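Local coordinates for acyl-[acyl-carrier-protein]--UDP-N-acetylglucosamine O-acyltransferase (Helicobacter pylori, PDB 1J2Z), which catalyses the transfer of a (3R)-hydroxyacyl chain from acyl carrier protein to UDP-N-acetylglucosamine, the first step in the synthesis of lipid A, at residues Ala138-Ile143 with His156-Ile161; Lys104-Asp109 with Asp122-Ser127; Gly83-Ile88 with Gly108-Leu113; Lys39-Val44 with Asn55-Pro60; Ile9-Ala14 with Ile28-Lys33. All coordinates share one frame; numbering follows the deposited sequence.

From the N terminus the five contacts follow one another up a left-handed beta-helix, each joining one coil to the next and closing about one turn. Only interactions 2 and 3 interlock, interaction 2 opening before interaction 3 closes; the others run in series and none nests. Interaction 5 joins the first coils at a corner, and interaction 4 touches it through L40 and I28. Interaction 3, whose loop is longer, lies beside interaction 4, strands 57-58 and 87-88 being neighbours. Interaction 2 shares G108 and D109 with it but lies in the adjoining sheet, strand 104-107 leading into the corner of interaction 3. There strand 124-125 lies next to 142-143 of interaction 1, beside the bound octyl thioglucoside.

Interaction 1: residues Ala138-Ile143 with His156-Ile161; sequences AGHIEI and HQFVRI. With SOG (octyl 1-thio-beta-D-glucopyranoside), chain B.
E142 O receives I161 N-H at 2.8 Å, nearly straight at 170°, while R160 CA brings a C-H to the same oxygen. E142 N bonds back to V159 O (3.1 Å), and F158 N bonds to G139 O (3.0 Å). H140 and F158 lie side by side in an offset stack, planes 1° apart and centroids 4.3 Å apart, with F158 CZ above the imidazole toward its rim. H140 CB adds a CH-pi contact over the phenyl face. The two segments belong to successive coils of a left-handed beta-helix, with strands 142-143 and 160-161 parallel. H140 and Q157 probably bind substrate, as in related enzymes, and H140 also meets H121 edge-to-face. E142 and R160 run alongside each other: OE1 of E142 touches CD of R160 at 3.5 Å, but the carboxylate and guanidinium planes stand 86° apart and a water links E142 OE1 to R160 NH1. R160 NE makes a salt bridge with D176 OD2, NH2 bonds the F247 carbonyl, and the guanidinium lies in a cation-pi contact with F247. The octyl chain of the bound detergent runs past A138, H156 and Q157, with H156 CB 3.5 Å from its C6'.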
# COMPACT_ATOMS: atom_id res chain seq x y z
N ALA A 138 -6.14 3.85 -11.54
CA ALA A 138 -5.33 3.91 -12.75
C ALA A 138 -5.81 5.13 -13.53
O ALA A 138 -6.67 5.87 -13.06
CB ALA A 138 -5.51 2.63 -13.57
N GLY A 139 -5.28 5.34 -14.72
CA GLY A 139 -5.69 6.52 -15.48
C GLY A 139 -7.07 6.52 -16.11
O GLY A 139 -7.68 5.47 -16.31
N HIS A 140 -7.56 7.72 -16.40
CA HIS A 140 -8.84 7.92 -17.08
C HIS A 140 -10.07 7.34 -16.38
O HIS A 140 -11.03 6.94 -17.04
CB HIS A 140 -8.77 7.32 -18.49
CG HIS A 140 -7.48 7.60 -19.20
ND1 HIS A 140 -7.24 8.77 -19.89
CD2 HIS A 140 -6.34 6.87 -19.31
CE1 HIS A 140 -6.02 8.75 -20.40
NE2 HIS A 140 -5.46 7.60 -20.07
N ILE A 141 -10.07 7.31 -15.05
CA ILE A 141 -11.21 6.77 -14.32
C ILE A 141 -12.23 7.85 -13.97
O ILE A 141 -11.88 8.99 -13.70
CB ILE A 141 -10.73 6.07 -13.03
CG1 ILE A 141 -9.99 4.77 -13.41
CG2 ILE A 141 -11.91 5.77 -12.11
CD1 ILE A 141 -9.19 4.16 -12.27
N GLU A 142 -13.51 7.48 -14.01
CA GLU A 142 -14.60 8.39 -13.68
C GLU A 142 -15.38 7.84 -12.50
O GLU A 142 -15.86 6.72 -12.54
CB GLU A 142 -15.52 8.57 -14.89
CG GLU A 142 -14.91 9.36 -16.04
CD GLU A 142 -15.77 9.32 -17.30
OE1 GLU A 142 -16.99 9.12 -17.18
OE2 GLU A 142 -15.22 9.50 -18.40
N ILE A 143 -15.51 8.65 -11.46
CA ILE A 143 -16.22 8.26 -10.25
C ILE A 143 -17.33 9.27 -9.96
O ILE A 143 -17.06 10.46 -9.83
CB ILE A 143 -15.24 8.18 -9.06
CG1 ILE A 143 -14.22 7.07 -9.32
CG2 ILE A 143 -16.00 7.93 -7.76
CD1 ILE A 143 -13.15 6.95 -8.26
N HIS A 156 -8.92 -0.30 -12.44
CA HIS A 156 -8.15 -0.27 -13.68
C HIS A 156 -8.53 0.91 -14.59
O HIS A 156 -9.58 1.52 -14.42
CB HIS A 156 -8.32 -1.59 -14.44
CG HIS A 156 -7.91 -2.79 -13.65
ND1 HIS A 156 -6.85 -2.77 -12.76
CD2 HIS A 156 -8.40 -4.05 -13.63
CE1 HIS A 156 -6.71 -3.97 -12.23
NE2 HIS A 156 -7.63 -4.77 -12.74
N GLN A 157 -7.67 1.19 -15.56
CA GLN A 157 -7.85 2.31 -16.48
C GLN A 157 -9.19 2.34 -17.21
O GLN A 157 -9.73 1.31 -17.60
CB GLN A 157 -6.72 2.32 -17.51
CG GLN A 157 -6.83 1.22 -18.57
CD GLN A 157 -5.63 1.15 -19.48
OE1 GLN A 157 -5.12 2.18 -19.95
NE2 GLN A 157 -5.16 -0.06 -19.76
N PHE A 158 -9.72 3.55 -17.38
CA PHE A 158 -10.98 3.77 -18.08
C PHE A 158 -12.23 3.24 -17.41
O PHE A 158 -13.31 3.31 -17.99
CB PHE A 158 -10.89 3.24 -19.52
CG PHE A 158 -9.94 3.99 -20.39
CD1 PHE A 158 -8.67 3.49 -20.65
CD2 PHE A 158 -10.29 5.23 -20.91
CE1 PHE A 158 -7.75 4.22 -21.41
CE2 PHE A 158 -9.39 5.97 -21.67
CZ PHE A 158 -8.12 5.47 -21.92
N VAL A 159 -12.11 2.72 -16.20
CA VAL A 159 -13.29 2.21 -15.51
C VAL A 159 -14.16 3.38 -15.07
O VAL A 159 -13.65 4.45 -14.72
CB VAL A 159 -12.91 1.37 -14.28
CG1 VAL A 159 -14.13 1.19 -13.37
CG2 VAL A 159 -12.39 0.01 -14.72
N ARG A 160 -15.47 3.19 -15.10
CA ARG A 160 -16.39 4.24 -14.68
C ARG A 160 -17.31 3.71 -13.59
O ARG A 160 -17.92 2.66 -13.75
CB ARG A 160 -17.23 4.74 -15.85
CG ARG A 160 -16.43 5.34 -17.01
CD ARG A 160 -17.39 5.78 -18.12
NE ARG A 160 -18.33 4.71 -18.43
CZ ARG A 160 -19.61 4.91 -18.76
NH1 ARG A 160 -20.09 6.14 -18.83
NH2 ARG A 160 -20.39 3.87 -19.00
N ILE A 161 -17.39 4.43 -12.48
CA ILE A 161 -18.25 4.04 -11.37
C ILE A 161 -19.31 5.13 -11.24
O ILE A 161 -18.98 6.30 -11.00
CB ILE A 161 -17.46 3.92 -10.06
CG1 ILE A 161 -16.35 2.88 -10.23
CG2 ILE A 161 -18.40 3.52 -8.92
CD1 ILE A 161 -15.34 2.89 -9.10
C1 SOG B . -1.45 3.56 -15.21
C2 SOG B . -1.11 5.02 -15.59
C3 SOG B . -0.12 5.59 -14.56
C4 SOG B . -0.78 5.54 -13.18
C5 SOG B . -1.11 4.06 -12.84
C6 SOG B . -1.79 3.96 -11.48
C1' SOG B . -2.21 1.61 -16.39
C2' SOG B . -3.50 0.90 -16.02
C3' SOG B . -3.71 -0.33 -16.88
C4' SOG B . -5.00 -1.05 -16.52
C5' SOG B . -5.21 -2.28 -17.39
C6' SOG B . -6.42 -3.07 -16.93
C7' SOG B . -6.64 -4.29 -17.79
C8' SOG B . -7.85 -5.06 -17.31
S1 SOG B . -2.40 3.01 -16.14
O2 SOG B . -0.55 5.07 -16.89
O3 SOG B . 0.19 6.93 -14.89
O4 SOG B . 0.10 6.07 -12.21
O5 SOG B . -2.00 3.53 -13.86
O6 SOG B . -0.82 3.92 -10.46
O HOH W 1 -18.63 8.67 -19.47

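Interaction 2: residues Lys104-Asp109 with Asp122-Ser127; sequences KTLIGD and DCVIGS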
# COMPACT_ATOMS: atom_id res chain seq x y z
N LYS A 104 -6.56 16.96 -17.77
CA LYS A 104 -6.77 17.32 -16.37
C LYS A 104 -7.25 16.16 -15.51
O LYS A 104 -7.74 15.14 -16.01
CB LYS A 104 -7.80 18.45 -16.27
CG LYS A 104 -9.22 18.01 -16.61
CD LYS A 104 -10.23 19.15 -16.57
CE LYS A 104 -10.18 20.00 -17.83
NZ LYS A 104 -10.62 19.22 -19.03
N THR A 105 -7.07 16.32 -14.20
CA THR A 105 -7.53 15.37 -13.21
C THR A 105 -8.45 16.25 -12.39
O THR A 105 -8.05 17.34 -11.96
CB THR A 105 -6.38 14.84 -12.34
OG1 THR A 105 -5.55 13.98 -13.14
CG2 THR A 105 -6.93 14.07 -11.14
N LEU A 106 -9.68 15.81 -12.19
CA LEU A 106 -10.67 16.62 -11.49
C LEU A 106 -11.26 15.94 -10.26
O LEU A 106 -11.60 14.77 -10.29
CB LEU A 106 -11.78 16.98 -12.47
CG LEU A 106 -12.88 17.98 -12.08
CD1 LEU A 106 -12.29 19.38 -11.94
CD2 LEU A 106 -13.97 17.97 -13.15
N ILE A 107 -11.39 16.71 -9.18
CA ILE A 107 -11.96 16.20 -7.94
C ILE A 107 -12.97 17.24 -7.47
O ILE A 107 -12.67 18.44 -7.43
CB ILE A 107 -10.87 15.97 -6.87
CG1 ILE A 107 -9.94 14.84 -7.33
CG2 ILE A 107 -11.52 15.62 -5.53
CD1 ILE A 107 -8.78 14.57 -6.38
N GLY A 108 -14.16 16.78 -7.12
CA GLY A 108 -15.22 17.66 -6.67
C GLY A 108 -15.15 18.15 -5.24
O GLY A 108 -14.07 18.48 -4.74
N ASP A 109 -16.30 18.16 -4.57
CA ASP A 109 -16.40 18.65 -3.19
C ASP A 109 -16.76 17.63 -2.12
O ASP A 109 -17.34 16.57 -2.39
CB ASP A 109 -17.43 19.77 -3.11
CG ASP A 109 -17.29 20.78 -4.23
OD1 ASP A 109 -16.17 21.29 -4.44
OD2 ASP A 109 -18.30 21.07 -4.88
N ASP A 122 -5.80 12.12 -15.47
CA ASP A 122 -7.09 12.09 -16.16
C ASP A 122 -8.28 11.47 -15.44
O ASP A 122 -9.28 11.15 -16.07
CB ASP A 122 -6.91 11.42 -17.52
CG ASP A 122 -5.87 12.11 -18.38
OD1 ASP A 122 -6.07 13.29 -18.74
OD2 ASP A 122 -4.83 11.49 -18.69
N CYS A 123 -8.18 11.30 -14.13
CA CYS A 123 -9.30 10.75 -13.38
C CYS A 123 -10.28 11.87 -13.05
O CYS A 123 -9.91 13.04 -12.98
CB CYS A 123 -8.84 10.07 -12.09
SG CYS A 123 -8.02 8.46 -12.33
N VAL A 124 -11.53 11.50 -12.84
CA VAL A 124 -12.56 12.45 -12.49
C VAL A 124 -13.33 11.90 -11.31
O VAL A 124 -13.94 10.84 -11.41
CB VAL A 124 -13.54 12.69 -13.67
CG1 VAL A 124 -14.69 13.57 -13.21
CG2 VAL A 124 -12.81 13.35 -14.83
N ILE A 125 -13.28 12.61 -10.20
CA ILE A 125 -13.99 12.22 -8.99
C ILE A 125 -15.01 13.30 -8.70
O ILE A 125 -14.70 14.49 -8.82
CB ILE A 125 -13.01 12.08 -7.80
CG1 ILE A 125 -12.03 10.94 -8.06
CG2 ILE A 125 -13.79 11.84 -6.51
CD1 ILE A 125 -10.95 10.81 -7.00
N GLY A 126 -16.22 12.89 -8.32
CA GLY A 126 -17.27 13.84 -8.02
C GLY A 126 -17.23 14.40 -6.61
O GLY A 126 -16.18 14.82 -6.13
N SER A 127 -18.38 14.39 -5.94
CA SER A 127 -18.49 14.92 -4.58
C SER A 127 -19.06 13.89 -3.60
O SER A 127 -19.69 12.91 -4.01
CB SER A 127 -19.38 16.17 -4.58
OG SER A 127 -18.81 17.21 -5.36
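Peptide groups meet edge to edge between K104-D109 and D122-S127: I125 O is approached by G108 N (2.9 Å) from above its carbonyl plane, 39° out, while L106 O takes I125 N (2.7 Å) tilted from its plane and C123 O takes L106 N. The strands run parallel, L106 beside V124 and I107 beside I125, as consecutive coils of the hexapeptide-repeat left-handed beta-helix. G108 N also makes a weak bond to G126 O; with no side chain on G108, that carbonyl can come close where a CB would clash with it. Inside the helix I107 and I125 lie side by side, CG1 of I107 4.2 Å from CB of I125, and strands 93-94, 118-119 and 136-137 add I94, V119 and L137 around them. L106 and V124 pair on the other surface, through CB of L106 and CG2 of V124. At the start of the contact T105 OG1 accepts only a weak bond from D122 N, its main partner being N95 O. D122 has its carboxylate tied to T98 OG1 and I102 N, close to H121 and H140, which probably bind substrate, as in related enzymes. At the far end S127 OG, anti to its own carbonyl carbon (chi1 -63°), accepts D109 N-H at 2.8 Å and 164°.

Interaction 3: residues Gly83-Ile88 with Gly108-Leu113; sequences GEDNLI and GDKNLL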
# COMPACT_ATOMS: atom_id res chain seq x y z
N GLY A 83 -11.78 20.46 -5.66
CA GLY A 83 -12.89 21.25 -5.17
C GLY A 83 -12.81 21.75 -3.74
O GLY A 83 -11.74 21.86 -3.15
N GLU A 84 -13.99 22.04 -3.19
CA GLU A 84 -14.12 22.58 -1.84
C GLU A 84 -14.43 21.56 -0.75
O GLU A 84 -15.02 20.51 -1.00
CB GLU A 84 -15.20 23.66 -1.83
CG GLU A 84 -14.94 24.83 -2.77
CD GLU A 84 -16.04 25.87 -2.74
OE1 GLU A 84 -16.73 26.00 -1.70
OE2 GLU A 84 -16.22 26.59 -3.75
N ASP A 85 -14.04 21.90 0.48
CA ASP A 85 -14.30 21.07 1.64
C ASP A 85 -13.80 19.64 1.54
O ASP A 85 -14.44 18.71 2.04
CB ASP A 85 -15.79 21.07 1.95
CG ASP A 85 -16.32 22.47 2.23
OD1 ASP A 85 -15.79 23.12 3.15
OD2 ASP A 85 -17.26 22.90 1.53
N ASN A 86 -12.66 19.44 0.89
CA ASN A 86 -12.11 18.11 0.77
C ASN A 86 -11.14 17.82 1.90
O ASN A 86 -10.56 18.73 2.50
CB ASN A 86 -11.40 17.95 -0.57
CG ASN A 86 -12.37 17.92 -1.74
OD1 ASN A 86 -13.22 17.03 -1.82
ND2 ASN A 86 -12.25 18.89 -2.63
N LEU A 87 -10.98 16.53 2.20
CA LEU A 87 -10.05 16.07 3.22
C LEU A 87 -9.12 15.13 2.48
O LEU A 87 -9.55 14.10 1.96
CB LEU A 87 -10.78 15.32 4.33
CG LEU A 87 -11.61 16.17 5.31
CD1 LEU A 87 -12.49 15.26 6.18
CD2 LEU A 87 -10.66 16.99 6.17
N ILE A 88 -7.84 15.48 2.41
CA ILE A 88 -6.87 14.65 1.72
C ILE A 88 -5.80 14.27 2.74
O ILE A 88 -5.04 15.12 3.20
CB ILE A 88 -6.25 15.39 0.52
CG1 ILE A 88 -7.36 15.71 -0.49
CG2 ILE A 88 -5.16 14.54 -0.13
CD1 ILE A 88 -6.91 16.52 -1.70
N GLY A 108 -14.16 16.78 -7.12
CA GLY A 108 -15.22 17.66 -6.67
C GLY A 108 -15.15 18.15 -5.24
O GLY A 108 -14.07 18.48 -4.74
N ASP A 109 -16.30 18.16 -4.57
CA ASP A 109 -16.40 18.65 -3.19
C ASP A 109 -16.76 17.63 -2.12
O ASP A 109 -17.34 16.57 -2.39
CB ASP A 109 -17.43 19.77 -3.11
CG ASP A 109 -17.29 20.78 -4.23
OD1 ASP A 109 -16.17 21.29 -4.44
OD2 ASP A 109 -18.30 21.07 -4.88
N LYS A 110 -16.42 17.98 -0.89
CA LYS A 110 -16.71 17.16 0.27
C LYS A 110 -16.34 15.69 0.14
O LYS A 110 -17.13 14.80 0.44
CB LYS A 110 -18.20 17.30 0.61
CG LYS A 110 -18.56 18.73 1.00
CD LYS A 110 -20.04 18.93 1.24
CE LYS A 110 -20.31 20.36 1.68
NZ LYS A 110 -21.76 20.63 1.83
N ASN A 111 -15.12 15.44 -0.32
CA ASN A 111 -14.63 14.08 -0.45
C ASN A 111 -13.58 13.83 0.63
O ASN A 111 -13.00 14.77 1.18
CB ASN A 111 -13.97 13.86 -1.81
CG ASN A 111 -14.93 14.05 -2.95
OD1 ASN A 111 -15.88 13.28 -3.11
ND2 ASN A 111 -14.69 15.08 -3.76
N LEU A 112 -13.36 12.56 0.92
CA LEU A 112 -12.36 12.17 1.88
C LEU A 112 -11.49 11.14 1.18
O LEU A 112 -11.98 10.10 0.74
CB LEU A 112 -13.01 11.54 3.13
CG LEU A 112 -12.04 10.83 4.08
CD1 LEU A 112 -10.95 11.79 4.55
CD2 LEU A 112 -12.82 10.27 5.28
N LEU A 113 -10.21 11.45 1.04
CA LEU A 113 -9.27 10.51 0.43
C LEU A 113 -8.31 10.18 1.56
O LEU A 113 -7.50 11.01 1.96
CB LEU A 113 -8.50 11.16 -0.73
CG LEU A 113 -9.29 11.93 -1.80
CD1 LEU A 113 -8.36 12.31 -2.95
CD2 LEU A 113 -10.44 11.10 -2.30
O HOH W 2 -14.64 16.05 3.30
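G108 O accepts N86 ND2 at 2.8 Å, the oxygen lying within 3° of the N86 amide plane, and G83 CA rests against the same carbonyl. D109 follows, its OD1 taking E84 N-H at 2.6 Å on the anti side of the carboxylate. K110 N bonds to E84 O (2.9 Å), and the K110 chain runs alongside D85, CG of K110 3.7 Å from CB of D85, though their charged ends stay apart. N111 N donates to N86 OD1 at 2.9 Å, and N111 ND2 adds a weak bond to that oxygen. The two amides lie side by side, nearly in one plane (5° between planes). N111 repeats the role of N86 toward the following coil, with ND2 on G126 O and OD1 on C129 N, so the two asparagines form a short run of matching side-chain bonds at a corner of the left-handed beta-helix. N111 O then receives L87 N, and a water joins it to D85 O. L112, with CG anti to its backbone N (chi1 168°), swings CD1 to 3.5 Å from L87 CB; it also packs on Q69 of a second subunit. L113 N closes the strand pairing on L87 O (2.9 Å), and its CD1 meets I88 CG1 in the interior. The buried N86 amide is thus satisfied at both its oxygen and its nitrogen by the next coil, which holds its rotation fixed.

Interaction 4: residues Lys39-Val44 with Asn55-Pro60; sequences KLHNNV and NTEIFP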
# COMPACT_ATOMS: atom_id res chain seq x y z
N LYS A 39 -6.30 24.68 4.15
CA LYS A 39 -5.37 24.38 5.23
C LYS A 39 -4.39 23.28 4.84
O LYS A 39 -4.78 22.13 4.61
CB LYS A 39 -6.10 23.98 6.51
CG LYS A 39 -5.14 23.61 7.64
CD LYS A 39 -5.84 23.29 8.95
CE LYS A 39 -4.83 22.96 10.04
NZ LYS A 39 -5.46 22.79 11.37
N LEU A 40 -3.11 23.63 4.78
CA LEU A 40 -2.08 22.67 4.45
C LEU A 40 -1.30 22.40 5.72
O LEU A 40 -0.82 23.33 6.36
CB LEU A 40 -1.11 23.24 3.41
CG LEU A 40 -1.66 23.71 2.07
CD1 LEU A 40 -0.50 24.14 1.19
CD2 LEU A 40 -2.45 22.60 1.41
N HIS A 41 -1.19 21.13 6.10
CA HIS A 41 -0.42 20.80 7.28
C HIS A 41 1.04 20.92 6.89
O HIS A 41 1.35 21.39 5.79
CB HIS A 41 -0.74 19.39 7.75
CG HIS A 41 -2.13 19.24 8.29
ND1 HIS A 41 -2.39 18.75 9.55
CD2 HIS A 41 -3.33 19.56 7.75
CE1 HIS A 41 -3.70 18.76 9.76
NE2 HIS A 41 -4.29 19.25 8.68
N ASN A 42 1.94 20.52 7.77
CA ASN A 42 3.36 20.60 7.44
C ASN A 42 3.71 19.64 6.31
O ASN A 42 3.05 18.63 6.11
CB ASN A 42 4.20 20.24 8.67
CG ASN A 42 4.05 18.78 9.07
OD1 ASN A 42 4.86 17.93 8.68
ND2 ASN A 42 3.00 18.48 9.82
N ASN A 43 4.74 20.00 5.55
CA ASN A 43 5.25 19.15 4.48
C ASN A 43 4.31 18.69 3.36
O ASN A 43 4.34 17.52 2.96
CB ASN A 43 5.91 17.92 5.11
CG ASN A 43 7.16 18.27 5.88
OD1 ASN A 43 8.21 18.53 5.30
ND2 ASN A 43 7.06 18.28 7.20
N VAL A 44 3.47 19.59 2.87
CA VAL A 44 2.61 19.23 1.75
C VAL A 44 3.34 19.71 0.50
O VAL A 44 3.91 20.81 0.49
CB VAL A 44 1.22 19.92 1.83
CG1 VAL A 44 0.46 19.71 0.52
CG2 VAL A 44 0.42 19.37 3.00
N ASN A 55 -11.59 25.86 1.63
CA ASN A 55 -11.66 25.03 2.82
C ASN A 55 -11.12 23.61 2.73
O ASN A 55 -11.31 22.82 3.65
CB ASN A 55 -13.11 25.00 3.32
CG ASN A 55 -13.64 26.39 3.62
OD1 ASN A 55 -13.07 27.12 4.42
ND2 ASN A 55 -14.74 26.76 2.97
N THR A 56 -10.45 23.28 1.63
CA THR A 56 -9.90 21.93 1.54
C THR A 56 -8.71 21.83 2.49
O THR A 56 -7.94 22.79 2.63
CB THR A 56 -9.50 21.60 0.10
OG1 THR A 56 -10.68 21.29 -0.65
CG2 THR A 56 -8.54 20.40 0.06
N GLU A 57 -8.57 20.69 3.16
CA GLU A 57 -7.47 20.48 4.10
C GLU A 57 -6.64 19.29 3.64
O GLU A 57 -7.19 18.24 3.31
CB GLU A 57 -8.02 20.24 5.50
CG GLU A 57 -6.96 20.09 6.58
CD GLU A 57 -7.56 19.89 7.97
OE1 GLU A 57 -6.79 19.84 8.95
OE2 GLU A 57 -8.80 19.77 8.07
N ILE A 58 -5.33 19.47 3.61
CA ILE A 58 -4.42 18.42 3.16
C ILE A 58 -3.38 18.11 4.24
O ILE A 58 -2.70 19.01 4.74
CB ILE A 58 -3.71 18.87 1.87
CG1 ILE A 58 -4.77 19.24 0.83
CG2 ILE A 58 -2.78 17.77 1.37
CD1 ILE A 58 -4.22 19.87 -0.43
N PHE A 59 -3.27 16.83 4.59
CA PHE A 59 -2.35 16.39 5.64
C PHE A 59 -0.90 16.16 5.21
O PHE A 59 -0.59 16.10 4.02
CB PHE A 59 -2.94 15.14 6.31
CG PHE A 59 -4.13 15.45 7.19
CD1 PHE A 59 -5.34 15.86 6.63
CD2 PHE A 59 -4.03 15.38 8.58
CE1 PHE A 59 -6.44 16.18 7.44
CE2 PHE A 59 -5.11 15.70 9.40
CZ PHE A 59 -6.32 16.10 8.83
N PRO A 60 0.02 16.02 6.19
CA PRO A 60 1.45 15.81 5.94
C PRO A 60 1.88 14.79 4.90
O PRO A 60 1.33 13.70 4.80
CB PRO A 60 2.00 15.47 7.32
CG PRO A 60 1.09 16.23 8.24
CD PRO A 60 -0.26 15.96 7.64
O HOH W 3 -7.30 20.53 11.56
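Strands 39-40 and 57-58, on neighbouring coils of the left-handed beta-helix, pair in parallel through K39 N to T56 O, I58 N to K39 O and H41 N to I58 O. H41 NE2 donates to E57 OE1 at 2.6 Å, reaching it on the anti side. The imidazole and carboxylate are nearly coplanar, 18° apart. E57 is fully extended, with CG anti to the backbone N (chi1 -176°), which carries the carboxylate to the ring edge. Over one face of H41 lies F59 in a face-to-face stack, centroids 4.0 Å apart and planes at 24°, NE2 of H41 above the phenyl centre. P60 CD presses on H41 CB at 3.5 Å. Stack and bond together fix the imidazole. A water joins K39 NZ to E57 OE1, which lie 4.0 Å apart, beyond a salt bridge. In the core L40 CD2 meets I58 CD1 at 3.7 Å, and V44 crosses I58 at about a right angle, CG1 touching CG2. N42 OD1 takes N43 ND2 (2.7 Å) and bonds T45 OG1 of a second subunit at the trimer interface. Strand 87-88 flanks 57-58 on the side away from 39-40, with L87 against E57 and I88 against I58.

Interaction 5: residues Ile9-Ala14 with Ile28-Lys33; sequences IISPKA and IGDGVK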
# COMPACT_ATOMS: atom_id res chain seq x y z
N ILE A 9 8.24 26.91 1.52
CA ILE A 9 8.79 27.47 0.28
C ILE A 9 7.61 27.69 -0.65
O ILE A 9 6.96 26.74 -1.10
CB ILE A 9 9.79 26.50 -0.40
CG1 ILE A 9 10.97 26.22 0.54
CG2 ILE A 9 10.30 27.13 -1.71
CD1 ILE A 9 11.77 27.46 0.93
N ILE A 10 7.35 28.96 -0.95
CA ILE A 10 6.21 29.33 -1.79
C ILE A 10 6.63 30.21 -2.96
O ILE A 10 7.12 31.32 -2.77
CB ILE A 10 5.17 30.09 -0.94
CG1 ILE A 10 4.81 29.26 0.30
CG2 ILE A 10 3.93 30.39 -1.77
CD1 ILE A 10 3.96 30.01 1.30
N SER A 11 6.42 29.71 -4.17
CA SER A 11 6.77 30.47 -5.36
C SER A 11 6.04 31.81 -5.39
O SER A 11 4.85 31.88 -5.06
CB SER A 11 6.39 29.70 -6.62
OG SER A 11 6.43 30.56 -7.75
N PRO A 12 6.74 32.88 -5.76
CA PRO A 12 6.05 34.18 -5.80
C PRO A 12 4.96 34.20 -6.87
O PRO A 12 4.08 35.05 -6.84
CB PRO A 12 7.19 35.16 -6.08
CG PRO A 12 8.21 34.31 -6.81
CD PRO A 12 8.18 33.03 -6.02
N LYS A 13 5.00 33.24 -7.79
CA LYS A 13 4.00 33.17 -8.85
C LYS A 13 2.73 32.42 -8.45
O LYS A 13 1.73 32.47 -9.16
CB LYS A 13 4.60 32.54 -10.10
CG LYS A 13 5.82 33.30 -10.62
CD LYS A 13 6.40 32.65 -11.86
CE LYS A 13 7.65 33.38 -12.32
NZ LYS A 13 8.15 32.82 -13.61
N ALA A 14 2.78 31.72 -7.32
CA ALA A 14 1.61 30.99 -6.86
C ALA A 14 0.61 32.01 -6.34
O ALA A 14 1.00 33.09 -5.91
CB ALA A 14 1.99 30.02 -5.76
N ILE A 28 5.47 24.79 -2.43
CA ILE A 28 4.43 25.23 -3.35
C ILE A 28 5.00 25.83 -4.63
O ILE A 28 5.65 26.88 -4.61
CB ILE A 28 3.52 26.25 -2.63
CG1 ILE A 28 2.93 25.58 -1.38
CG2 ILE A 28 2.43 26.76 -3.56
CD1 ILE A 28 2.07 26.48 -0.53
N GLY A 29 4.75 25.14 -5.75
CA GLY A 29 5.25 25.56 -7.06
C GLY A 29 4.62 26.80 -7.66
O GLY A 29 3.63 27.33 -7.15
N ASP A 30 5.18 27.25 -8.78
CA ASP A 30 4.70 28.47 -9.41
C ASP A 30 3.39 28.41 -10.18
O ASP A 30 2.95 29.43 -10.70
CB ASP A 30 5.80 29.07 -10.31
CG ASP A 30 6.21 28.16 -11.45
OD1 ASP A 30 5.41 27.29 -11.84
OD2 ASP A 30 7.34 28.34 -11.96
N GLY A 31 2.75 27.25 -10.25
CA GLY A 31 1.48 27.15 -10.95
C GLY A 31 0.33 26.81 -10.01
O GLY A 31 -0.78 26.51 -10.46
N VAL A 32 0.58 26.89 -8.71
CA VAL A 32 -0.43 26.55 -7.72
C VAL A 32 -1.36 27.70 -7.33
O VAL A 32 -0.96 28.87 -7.32
CB VAL A 32 0.24 26.01 -6.41
CG1 VAL A 32 -0.83 25.71 -5.36
CG2 VAL A 32 1.05 24.75 -6.72
N LYS A 33 -2.60 27.36 -7.02
CA LYS A 33 -3.60 28.32 -6.59
C LYS A 33 -4.32 27.72 -5.40
O LYS A 33 -4.77 26.57 -5.45
CB LYS A 33 -4.60 28.60 -7.71
CG LYS A 33 -3.97 29.17 -8.97
CD LYS A 33 -4.99 29.29 -10.08
CE LYS A 33 -4.34 29.81 -11.34
NZ LYS A 33 -3.12 29.02 -11.70
O HOH W 4 1.27 30.89 -11.82
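Two backbone hydrogen bonds join the segments: I28 N donates to I9 O at 2.8 Å, and S11 N to I28 O at 3.0 Å, leaving I10 opposite I28 in a parallel bridge. A third polar feature lies within the first segment, where S11 OG, anti to its backbone N (chi1 166°), accepts K13 N at 3.0 Å and 153°. This ST turn is set inside a type I beta turn, S11 to A14, that A14 N closes on S11 O. Beside it, on the next coil, G29 to V32 makes a second type I turn, whose closing bond from V32 N to G29 O is weak. Strand 9-10 is the outermost of its sheet in this chain, and these stacked turns form a corner between the first two coils of the left-handed beta-helix. Apolar contacts follow the same stacking. I10 and I28 point the same way into the interior, CG1 of I10 4.0 Å from CD1 of I28, with I22 touching both. A14 CB meets I28 CG2 at 4.0 Å and V32 CB at 4.4 Å. On the outer side K13 and D30 run alongside each other, CB to CB 3.7 Å. Among the charged groups, K13 NZ and D30 OD2 remain 4.8 Å apart without a salt bridge, while D30 OD1 bonds a tartrate, probably from the crystallisation liquor.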